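Local coordinates for protein PatF (Prochloron didemni, PDB 4BG2) that is related to prenyl transferases and probably takes part in making patellamides, which are cyanobactin natural products, at residues Thr31-Leu36 with Ile121-Gly126; Lys85-Ile90 with Ser132-Tyr137; Phe244-Ile249 with Ile276-Ile281. All blocks are in the same frame, centred on the assembly; numbering follows the deposited sequence.

Contact 1: residues Thr31-Leu36 with Ile121-Gly126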
loop_
_atom_site.group_PDB
_atom_site.type_symbol
_atom_site.label_atom_id
_atom_site.label_comp_id
_atom_site.label_asym_id
_atom_site.label_seq_id
_atom_site.Cartn_x
_atom_site.Cartn_y
_atom_site.Cartn_z
ATOM N N THR A 31 -16.311 2.701 -11.525
ATOM C CA THR A 31 -17.202 1.821 -10.798
ATOM C C THR A 31 -17.110 2.104 -9.292
ATOM O O THR A 31 -16.057 2.494 -8.789
ATOM C CB THR A 31 -16.778 0.359 -11.075
ATOM O OG1 THR A 31 -16.763 0.147 -12.495
ATOM C CG2 THR A 31 -17.705 -0.651 -10.425
ATOM N N PHE A 32 -18.222 1.918 -8.596
ATOM C CA PHE A 32 -18.247 1.901 -7.146
ATOM C C PHE A 32 -17.048 1.110 -6.637
ATOM O O PHE A 32 -16.799 0.009 -7.133
ATOM C CB PHE A 32 -19.530 1.222 -6.654
ATOM C CG PHE A 32 -19.690 1.260 -5.178
ATOM C CD1 PHE A 32 -19.157 0.262 -4.373
ATOM C CD2 PHE A 32 -20.343 2.321 -4.587
ATOM C CE1 PHE A 32 -19.275 0.329 -2.987
ATOM C CE2 PHE A 32 -20.477 2.389 -3.212
ATOM C CZ PHE A 32 -19.945 1.395 -2.408
ATOM N N PRO A 33 -16.314 1.637 -5.636
ATOM C CA PRO A 33 -16.497 2.847 -4.847
ATOM C C PRO A 33 -15.616 4.036 -5.260
ATOM O O PRO A 33 -15.384 4.953 -4.453
ATOM C CB PRO A 33 -16.075 2.383 -3.465
ATOM C CG PRO A 33 -14.909 1.489 -3.776
ATOM C CD PRO A 33 -15.185 0.852 -5.110
ATOM N N LEU A 34 -15.194 4.072 -6.512
ATOM C CA LEU A 34 -14.269 5.110 -6.955
ATOM C C LEU A 34 -14.790 6.545 -6.867
ATOM O O LEU A 34 -14.093 7.407 -6.337
ATOM C CB LEU A 34 -13.761 4.787 -8.351
ATOM C CG LEU A 34 -12.530 5.511 -8.888
ATOM C CD1 LEU A 34 -11.523 5.883 -7.800
ATOM C CD2 LEU A 34 -11.873 4.607 -9.937
ATOM N N PRO A 35 -16.007 6.823 -7.355
ATOM C CA PRO A 35 -16.540 8.175 -7.092
ATOM C C PRO A 35 -16.555 8.591 -5.626
ATOM O O PRO A 35 -16.153 9.710 -5.302
ATOM C CB PRO A 35 -17.970 8.110 -7.653
ATOM C CG PRO A 35 -17.907 7.070 -8.715
ATOM C CD PRO A 35 -16.905 6.042 -8.232
ATOM N N LEU A 36 -17.017 7.707 -4.743
ATOM C CA LEU A 36 -16.991 7.968 -3.292
ATOM C C LEU A 36 -15.562 8.220 -2.790
ATOM O O LEU A 36 -15.334 9.090 -1.948
ATOM C CB LEU A 36 -17.562 6.782 -2.506
ATOM C CG LEU A 36 -19.074 6.658 -2.323
ATOM C CD1 LEU A 36 -19.402 5.301 -1.715
ATOM C CD2 LEU A 36 -19.584 7.783 -1.431
ATOM N N ILE A 121 -5.977 6.053 3.452
ATOM C CA ILE A 121 -7.195 5.441 2.989
ATOM C C ILE A 121 -6.991 5.056 1.540
ATOM O O ILE A 121 -6.333 5.746 0.778
ATOM C CB ILE A 121 -8.452 6.338 3.131
ATOM C CG1 ILE A 121 -8.251 7.701 2.515
ATOM C CG2 ILE A 121 -8.835 6.499 4.603
ATOM C CD1 ILE A 121 -9.534 8.443 2.271
ATOM N N GLY A 122 -7.627 3.973 1.159
ATOM C CA GLY A 122 -7.470 3.467 -0.154
ATOM C C GLY A 122 -8.566 2.541 -0.548
ATOM O O GLY A 122 -9.300 2.027 0.302
ATOM N N VAL A 123 -8.680 2.364 -1.862
ATOM C CA VAL A 123 -9.589 1.425 -2.461
ATOM C C VAL A 123 -8.859 0.660 -3.559
ATOM O O VAL A 123 -8.064 1.240 -4.309
ATOM C CB VAL A 123 -10.835 2.097 -3.090
ATOM C CG1 VAL A 123 -11.730 2.652 -2.017
ATOM C CG2 VAL A 123 -10.473 3.178 -4.102
ATOM N N HIS A 124 -9.179 -0.616 -3.669
ATOM C CA HIS A 124 -8.762 -1.449 -4.783
ATOM C C HIS A 124 -9.998 -2.018 -5.465
ATOM O O HIS A 124 -10.698 -2.880 -4.911
ATOM C CB HIS A 124 -7.856 -2.603 -4.313
ATOM C CG HIS A 124 -6.598 -2.153 -3.623
ATOM N ND1 HIS A 124 -5.815 -3.012 -2.888
ATOM C CD2 HIS A 124 -5.991 -0.949 -3.556
ATOM C CE1 HIS A 124 -4.764 -2.365 -2.419
ATOM N NE2 HIS A 124 -4.867 -1.098 -2.778
ATOM N N LEU A 125 -10.253 -1.539 -6.677
ATOM C CA LEU A 125 -11.306 -2.060 -7.542
ATOM C C LEU A 125 -10.893 -3.439 -8.054
ATOM O O LEU A 125 -9.793 -3.590 -8.532
ATOM C CB LEU A 125 -11.493 -1.132 -8.760
ATOM C CG LEU A 125 -12.849 -0.840 -9.386
ATOM C CD1 LEU A 125 -13.950 -0.826 -8.338
ATOM C CD2 LEU A 125 -12.813 0.487 -10.151
ATOM N N GLY A 126 -11.776 -4.434 -7.939
ATOM C CA GLY A 126 -11.566 -5.737 -8.552
ATOM C C GLY A 126 -12.357 -5.856 -9.834
ATOM O O GLY A 126 -13.007 -4.899 -10.263
#

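Contact 2: residues Lys85-Ile90 with Ser132-Tyr137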
loop_
_atom_site.group_PDB
_atom_site.type_symbol
_atom_site.label_atom_id
_atom_site.label_comp_id
_atom_site.label_asym_id
_atom_site.label_seq_id
_atom_site.Cartn_x
_atom_site.Cartn_y
_atom_site.Cartn_z
ATOM N N LYS A 85 -15.278 7.267 8.098
ATOM C CA LYS A 85 -16.239 7.876 7.162
ATOM C C LYS A 85 -16.363 7.087 5.876
ATOM O O LYS A 85 -17.455 6.901 5.368
ATOM C CB LYS A 85 -15.813 9.280 6.760
ATOM C CG LYS A 85 -16.188 10.393 7.727
ATOM C CD LYS A 85 -15.409 11.651 7.333
ATOM C CE LYS A 85 -16.086 12.925 7.771
ATOM N NZ LYS A 85 -16.376 12.899 9.231
ATOM N N LEU A 86 -15.226 6.655 5.337
ATOM C CA LEU A 86 -15.202 5.914 4.077
ATOM C C LEU A 86 -15.898 4.578 4.232
ATOM O O LEU A 86 -16.739 4.206 3.402
ATOM C CB LEU A 86 -13.760 5.696 3.597
ATOM C CG LEU A 86 -13.588 4.922 2.298
ATOM C CD1 LEU A 86 -14.274 5.670 1.167
ATOM C CD2 LEU A 86 -12.106 4.679 1.987
ATOM N N LEU A 87 -15.553 3.863 5.296
ATOM C CA LEU A 87 -16.167 2.581 5.597
ATOM C C LEU A 87 -17.683 2.712 5.779
ATOM O O LEU A 87 -18.419 1.854 5.321
ATOM C CB LEU A 87 -15.536 1.944 6.827
ATOM C CG LEU A 87 -14.075 1.476 6.716
ATOM C CD1 LEU A 87 -13.556 1.079 8.074
ATOM C CD2 LEU A 87 -13.923 0.314 5.754
ATOM N N ASP A 88 -18.136 3.764 6.454
ATOM C CA ASP A 88 -19.581 4.018 6.626
ATOM C C ASP A 88 -20.264 4.225 5.285
ATOM O O ASP A 88 -21.294 3.631 5.018
ATOM C CB ASP A 88 -19.840 5.233 7.526
ATOM C CG ASP A 88 -19.571 4.950 9.000
ATOM O OD1 ASP A 88 -19.409 3.771 9.388
ATOM O OD2 ASP A 88 -19.496 5.927 9.787
ATOM N N LYS A 89 -19.676 5.035 4.418
ATOM C CA LYS A 89 -20.255 5.215 3.086
ATOM C C LYS A 89 -20.301 3.899 2.273
ATOM O O LYS A 89 -21.300 3.582 1.635
ATOM C CB LYS A 89 -19.527 6.332 2.333
ATOM C CG LYS A 89 -19.619 7.658 3.080
ATOM C CD LYS A 89 -19.751 8.897 2.210
ATOM C CE LYS A 89 -20.653 9.913 2.897
ATOM N NZ LYS A 89 -20.970 11.006 1.944
ATOM N N ILE A 90 -19.268 3.088 2.367
ATOM C CA ILE A 90 -19.213 1.859 1.579
ATOM C C ILE A 90 -20.173 0.792 2.107
ATOM O O ILE A 90 -20.822 0.093 1.335
ATOM C CB ILE A 90 -17.761 1.360 1.482
ATOM C CG1 ILE A 90 -16.984 2.325 0.578
ATOM C CG2 ILE A 90 -17.688 -0.062 0.939
ATOM C CD1 ILE A 90 -15.489 2.220 0.691
ATOM N N SER A 132 -13.709 -6.209 -4.876
ATOM C CA SER A 132 -13.142 -4.911 -4.598
ATOM C C SER A 132 -12.947 -4.776 -3.117
ATOM O O SER A 132 -13.506 -5.547 -2.354
ATOM C CB SER A 132 -14.053 -3.816 -5.164
ATOM O OG SER A 132 -14.085 -3.950 -6.583
ATOM N N SER A 133 -12.124 -3.831 -2.700
ATOM C CA SER A 133 -11.806 -3.714 -1.301
ATOM C C SER A 133 -11.527 -2.291 -0.900
ATOM O O SER A 133 -11.223 -1.430 -1.744
ATOM C CB SER A 133 -10.565 -4.590 -0.977
ATOM O OG SER A 133 -9.428 -4.086 -1.673
ATOM N N VAL A 134 -11.607 -2.054 0.406
ATOM C CA VAL A 134 -11.007 -0.878 1.027
ATOM C C VAL A 134 -9.651 -1.349 1.581
ATOM O O VAL A 134 -9.529 -2.468 2.111
ATOM C CB VAL A 134 -11.896 -0.297 2.146
ATOM C CG1 VAL A 134 -11.151 0.751 2.953
ATOM C CG2 VAL A 134 -13.119 0.340 1.546
HETATM N N MSE A 135 -8.631 -0.516 1.399
HETATM C CA MSE A 135 -7.281 -0.829 1.838
HETATM C C MSE A 135 -6.858 0.259 2.766
HETATM O O MSE A 135 -6.975 1.450 2.466
HETATM C CB MSE A 135 -6.350 -0.892 0.615
HETATM C CG MSE A 135 -4.913 -1.274 0.987
HETATM SE SE MSE A 135 -4.776 -3.220 1.248
HETATM C CE MSE A 135 -4.114 -3.199 3.081
ATOM N N LEU A 136 -6.393 -0.135 3.935
ATOM C CA LEU A 136 -5.980 0.814 4.954
ATOM C C LEU A 136 -4.619 0.398 5.483
ATOM O O LEU A 136 -4.453 -0.712 5.970
ATOM C CB LEU A 136 -6.982 0.827 6.101
ATOM C CG LEU A 136 -8.450 1.088 5.713
ATOM C CD1 LEU A 136 -9.398 0.745 6.845
ATOM C CD2 LEU A 136 -8.691 2.524 5.301
ATOM N N TYR A 137 -3.652 1.312 5.426
ATOM C CA TYR A 137 -2.342 1.030 5.949
ATOM C C TYR A 137 -2.101 1.902 7.166
ATOM O O TYR A 137 -2.406 3.085 7.139
ATOM C CB TYR A 137 -1.270 1.321 4.884
ATOM C CG TYR A 137 -1.227 0.315 3.765
ATOM C CD1 TYR A 137 -0.721 -0.960 3.989
ATOM C CD2 TYR A 137 -1.656 0.640 2.474
ATOM C CE1 TYR A 137 -0.646 -1.893 2.969
ATOM C CE2 TYR A 137 -1.589 -0.301 1.450
ATOM C CZ TYR A 137 -1.080 -1.563 1.715
ATOM O OH TYR A 137 -0.997 -2.509 0.732
#

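Contact 3: residues Phe244-Ile249 with Ile276-Ile281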
loop_
_atom_site.group_PDB
_atom_site.type_symbol
_atom_site.label_atom_id
_atom_site.label_comp_id
_atom_site.label_asym_id
_atom_site.label_seq_id
_atom_site.Cartn_x
_atom_site.Cartn_y
_atom_site.Cartn_z
ATOM N N PHE A 244 8.264 -6.057 -1.602
ATOM C CA PHE A 244 8.125 -4.743 -2.186
ATOM C C PHE A 244 9.537 -4.196 -2.345
ATOM O O PHE A 244 10.304 -4.214 -1.397
ATOM C CB PHE A 244 7.355 -3.794 -1.247
ATOM C CG PHE A 244 5.877 -3.826 -1.400
ATOM C CD1 PHE A 244 5.144 -4.964 -1.070
ATOM C CD2 PHE A 244 5.170 -2.662 -1.765
ATOM C CE1 PHE A 244 3.739 -4.958 -1.174
ATOM C CE2 PHE A 244 3.791 -2.661 -1.854
ATOM C CZ PHE A 244 3.070 -3.811 -1.552
ATOM N N PHE A 245 9.826 -3.645 -3.518
ATOM C CA PHE A 245 11.105 -3.010 -3.799
ATOM C C PHE A 245 10.848 -1.551 -4.178
ATOM O O PHE A 245 10.344 -1.308 -5.263
ATOM C CB PHE A 245 11.795 -3.746 -4.941
ATOM C CG PHE A 245 11.956 -5.213 -4.691
ATOM C CD1 PHE A 245 13.050 -5.688 -3.970
ATOM C CD2 PHE A 245 11.019 -6.112 -5.152
ATOM C CE1 PHE A 245 13.199 -7.040 -3.731
ATOM C CE2 PHE A 245 11.156 -7.460 -4.914
ATOM C CZ PHE A 245 12.244 -7.929 -4.198
ATOM N N TYR A 246 11.200 -0.611 -3.290
ATOM C CA TYR A 246 10.964 0.826 -3.491
ATOM C C TYR A 246 12.171 1.523 -4.127
ATOM O O TYR A 246 13.293 1.361 -3.673
ATOM C CB TYR A 246 10.573 1.525 -2.166
ATOM C CG TYR A 246 9.044 1.528 -1.878
ATOM C CD1 TYR A 246 8.233 2.573 -2.370
ATOM C CD2 TYR A 246 8.421 0.529 -1.139
ATOM C CE1 TYR A 246 6.855 2.611 -2.139
ATOM C CE2 TYR A 246 7.029 0.559 -0.902
ATOM C CZ TYR A 246 6.254 1.601 -1.416
ATOM O OH TYR A 246 4.868 1.677 -1.216
ATOM N N HIS A 247 11.922 2.293 -5.182
ATOM C CA HIS A 247 12.957 3.044 -5.887
ATOM C C HIS A 247 12.548 4.491 -6.097
ATOM O O HIS A 247 11.393 4.778 -6.432
ATOM C CB HIS A 247 13.223 2.418 -7.248
ATOM C CG HIS A 247 13.911 1.100 -7.169
ATOM N ND1 HIS A 247 15.279 0.972 -7.267
ATOM C CD2 HIS A 247 13.422 -0.149 -6.981
ATOM C CE1 HIS A 247 15.601 -0.305 -7.152
ATOM N NE2 HIS A 247 14.494 -1.005 -6.975
ATOM N N SER A 248 13.507 5.396 -5.922
ATOM C CA SER A 248 13.255 6.809 -6.108
ATOM C C SER A 248 13.679 7.271 -7.504
ATOM O O SER A 248 13.337 8.360 -7.904
ATOM C CB SER A 248 13.967 7.626 -5.026
ATOM O OG SER A 248 15.357 7.420 -5.096
ATOM N N ILE A 249 14.398 6.428 -8.239
ATOM C CA ILE A 249 14.778 6.723 -9.613
ATOM C C ILE A 249 14.140 5.689 -10.534
ATOM O O ILE A 249 14.561 4.531 -10.596
ATOM C CB ILE A 249 16.310 6.736 -9.813
ATOM C CG1 ILE A 249 17.000 7.402 -8.610
ATOM C CG2 ILE A 249 16.664 7.469 -11.108
ATOM C CD1 ILE A 249 18.515 7.413 -8.686
ATOM N N ILE A 276 6.253 12.245 -9.787
ATOM C CA ILE A 276 6.541 10.959 -9.200
ATOM C C ILE A 276 7.781 11.002 -8.320
ATOM O O ILE A 276 8.873 11.320 -8.795
ATOM C CB ILE A 276 6.680 9.875 -10.275
ATOM C CG1 ILE A 276 5.344 9.742 -11.013
ATOM C CG2 ILE A 276 7.068 8.545 -9.633
ATOM C CD1 ILE A 276 5.301 8.655 -12.063
ATOM N N THR A 277 7.602 10.696 -7.036
ATOM C CA THR A 277 8.685 10.722 -6.056
ATOM C C THR A 277 9.320 9.335 -5.870
ATOM O O THR A 277 10.489 9.238 -5.543
ATOM C CB THR A 277 8.190 11.194 -4.682
ATOM O OG1 THR A 277 7.072 10.392 -4.274
ATOM C CG2 THR A 277 7.771 12.636 -4.737
ATOM N N ASP A 278 8.547 8.278 -6.101
ATOM C CA ASP A 278 9.029 6.920 -5.957
ATOM C C ASP A 278 8.081 5.928 -6.635
ATOM O O ASP A 278 6.899 6.221 -6.846
ATOM C CB ASP A 278 9.188 6.573 -4.463
ATOM C CG ASP A 278 7.901 6.748 -3.676
ATOM O OD1 ASP A 278 7.099 5.789 -3.645
ATOM O OD2 ASP A 278 7.677 7.830 -3.071
ATOM N N VAL A 279 8.624 4.747 -6.931
ATOM C CA VAL A 279 7.886 3.626 -7.504
ATOM C C VAL A 279 8.215 2.406 -6.685
ATOM O O VAL A 279 9.175 2.407 -5.924
ATOM C CB VAL A 279 8.225 3.381 -8.981
ATOM C CG1 VAL A 279 7.898 4.629 -9.772
ATOM C CG2 VAL A 279 9.711 3.029 -9.188
ATOM N N ALA A 280 7.386 1.381 -6.798
ATOM C CA ALA A 280 7.664 0.130 -6.146
ATOM C C ALA A 280 7.103 -1.000 -6.955
ATOM O O ALA A 280 6.023 -0.903 -7.519
ATOM C CB ALA A 280 7.093 0.109 -4.732
ATOM N N ILE A 281 7.848 -2.092 -6.989
ATOM C CA ILE A 281 7.363 -3.316 -7.543
ATOM C C ILE A 281 7.071 -4.275 -6.399
ATOM O O ILE A 281 7.913 -4.495 -5.543
ATOM C CB ILE A 281 8.387 -3.945 -8.492
ATOM C CG1 ILE A 281 8.731 -2.963 -9.600
ATOM C CG2 ILE A 281 7.840 -5.254 -9.074
ATOM C CD1 ILE A 281 7.552 -2.552 -10.470
#

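Contact 1: residues Thr31-Leu36 with Ile121-Gly126
Pro-33 and Val-123 bring the two backbones closest, with their CA atoms 7.4 Å apart. Residues Thr31-Leu36 form the turn that leads into a helix. The peptide bond before Pro-33 is cis, and Pro-33 holds the N-cap position. Thr-31 O accepts a bond from Leu-34 N at 2.9 Å, which keeps the turn closed. Strand 121-124 ends just before Leu-125, whose backbone still bonds to Gly-64.

The contact is apolar. Leu-125 buries the most surface. Its CD1 packs on Pro-33 CD at 3.8 Å. The same methyl sits close to a carbonyl, with CD1 3.2 Å from Phe-32 O. The other branch, CD2, meets Thr-31 CB at 4.1 Å and Leu-34 CD2 at 4.2 Å. Both methyls reach Thr-31; CD1 also covers Phe-32 O and Pro-33, and CD2 also covers Leu-34. Val-123 uses CG1, which stands beside its own backbone N, to touch Pro-33 CG at 3.8 Å. The proline and valine side chains pass each other in opposite directions.

Phe-37 of helix 34-42 extends the packing over Val-123. Pro-33 also touches Ile-90 of helix 79-91 and Phe-182. Strand 116-124 is paired with strands 60-70 and 133-140. Ile-121 packs on helices 34-42 and 79-91, while His-124 points away from the turn, so the turn lies against the helix-covered side of the sheet.

Contact 2: residues Lys85-Ile90 with Ser132-Tyr137
Leu-86, Leu-87 and Ile-90 of one helix face Val-134 and Leu-136 of one strand. The helix segment 85-90 and the strand segment 133-137 run antiparallel, with 170° between their directions. Their axes come within 10.4 Å of each other, and the CA atoms of Leu-87 and Val-134 are 7.7 Å apart.

The interactions between the segments are apolar, and all five touching residues are buried. Val-134 is the centre. Its CG1 lies anti to its backbone N (chi1 169°) and receives two leucines. Leu-86 comes tip to tip, with CD2 4.2 Å from Val-134 CG1. Leu-87 comes at a slant, with CD2 4.0 Å from the same methyl. The CB of Leu-87 does not aim at the strand, yet its two methyls reach it. Its other branch goes to the next residue on this face, with CD1 4.3 Å from Leu-136 CD1. Ile-90 lies beside Val-134 CG2, but the modelled separation of those two side chains is too short to be trusted.

Polar groups are paired within each element or with other parts of the fold. Within the helix, Ile-90 N bonds to Leu-86 O at 3.0 Å. Asp-88 OD1 forms a salt bridge with Arg-100. On the far side of the strand from the helix, Ser-133 OG bonds to Glu-179.

Leucine, isoleucine and valine side chains interlocking between a sheet and an outer helix are the usual means of helix-on-sheet packing. Here they join helix 79-91 to the outside of an antiparallel barrel, as in the ABBA prenyltransferase fold.

Contact 3: residues Phe244-Ile249 with Ile276-Ile281
Phe-245 pairs with Ile-281, and His-247 with Val-279, in an antiparallel beta ladder. The two strands are neighbours in the wall of the barrel. Both of these pairs are hydrogen-bonded, and each makes two backbone bonds.

In the first pair, Phe-245 N donates to Ile-281 O at 2.9 Å. Ile-281 N returns a bond to Phe-245 O at 3.1 Å. In the second, His-247 N reaches Val-279 O at 2.8 Å, with a nearly straight N-H...O angle of 173°. Val-279 N donates to His-247 O at 2.8 Å. Three of these carbonyls meet their donors from somewhat outside their planes. The fourth, His-247 O, is met almost head-on. Phe-245 O also takes a CA-H...O contact from Ala-280 CA at 3.2 Å.

Tyr-246 and Ala-280 form the non-hydrogen-bonded pair between them. Their backbone polar groups turn away from each other to the strands on either side, Tyr-246 to Leu-229 and Ala-280 to Tyr-299, so the sheet continues on both sides.

Among the side chains, Thr-277 OG1 donates to Asp-278 OD2 at 2.9 Å. It approaches from above the carboxylate plane. Asp-301 brings a second carboxylate close to Asp-278 OD2. The other oxygen, Asp-278 OD1, lies at the edge of the Tyr-246 ring, 3.5 Å from CE1. Asp-278 CG sits between its backbone N and carbonyl carbon (chi1 57°), which places it on the Tyr-246 side of the ladder. The hydroxyl of Tyr-246 is hydrogen-bonded to Glu-51 of strand 48-57.

The Tyr-246 ring lies over its paired residue in a CH-pi contact. Ala-280 CB sits 3.5 Å from the ring centroid and only 6° off the ring normal.

From the N terminus, contact 1 opens at 31-36 and closes at 121-126. Contact 2 opens at 85-90, within that loop, and closes later at 132-137. The two loops therefore cross. Their strands are neighbours in the sheet, and contacts 1 and 2 touch where His-124 O meets Ser-133 N at 2.8 Å. Together they fix the start of helix 34-42 and the end of helix 79-91 to one part of the barrel. Contact 3 follows in series. It closes a loop that holds helices 253-256 and 261-272, and the Cys-275 to Cys-306 disulfide adjoins its second strand. Its centre lies about 25 Å from that of contact 2, across the same barrel.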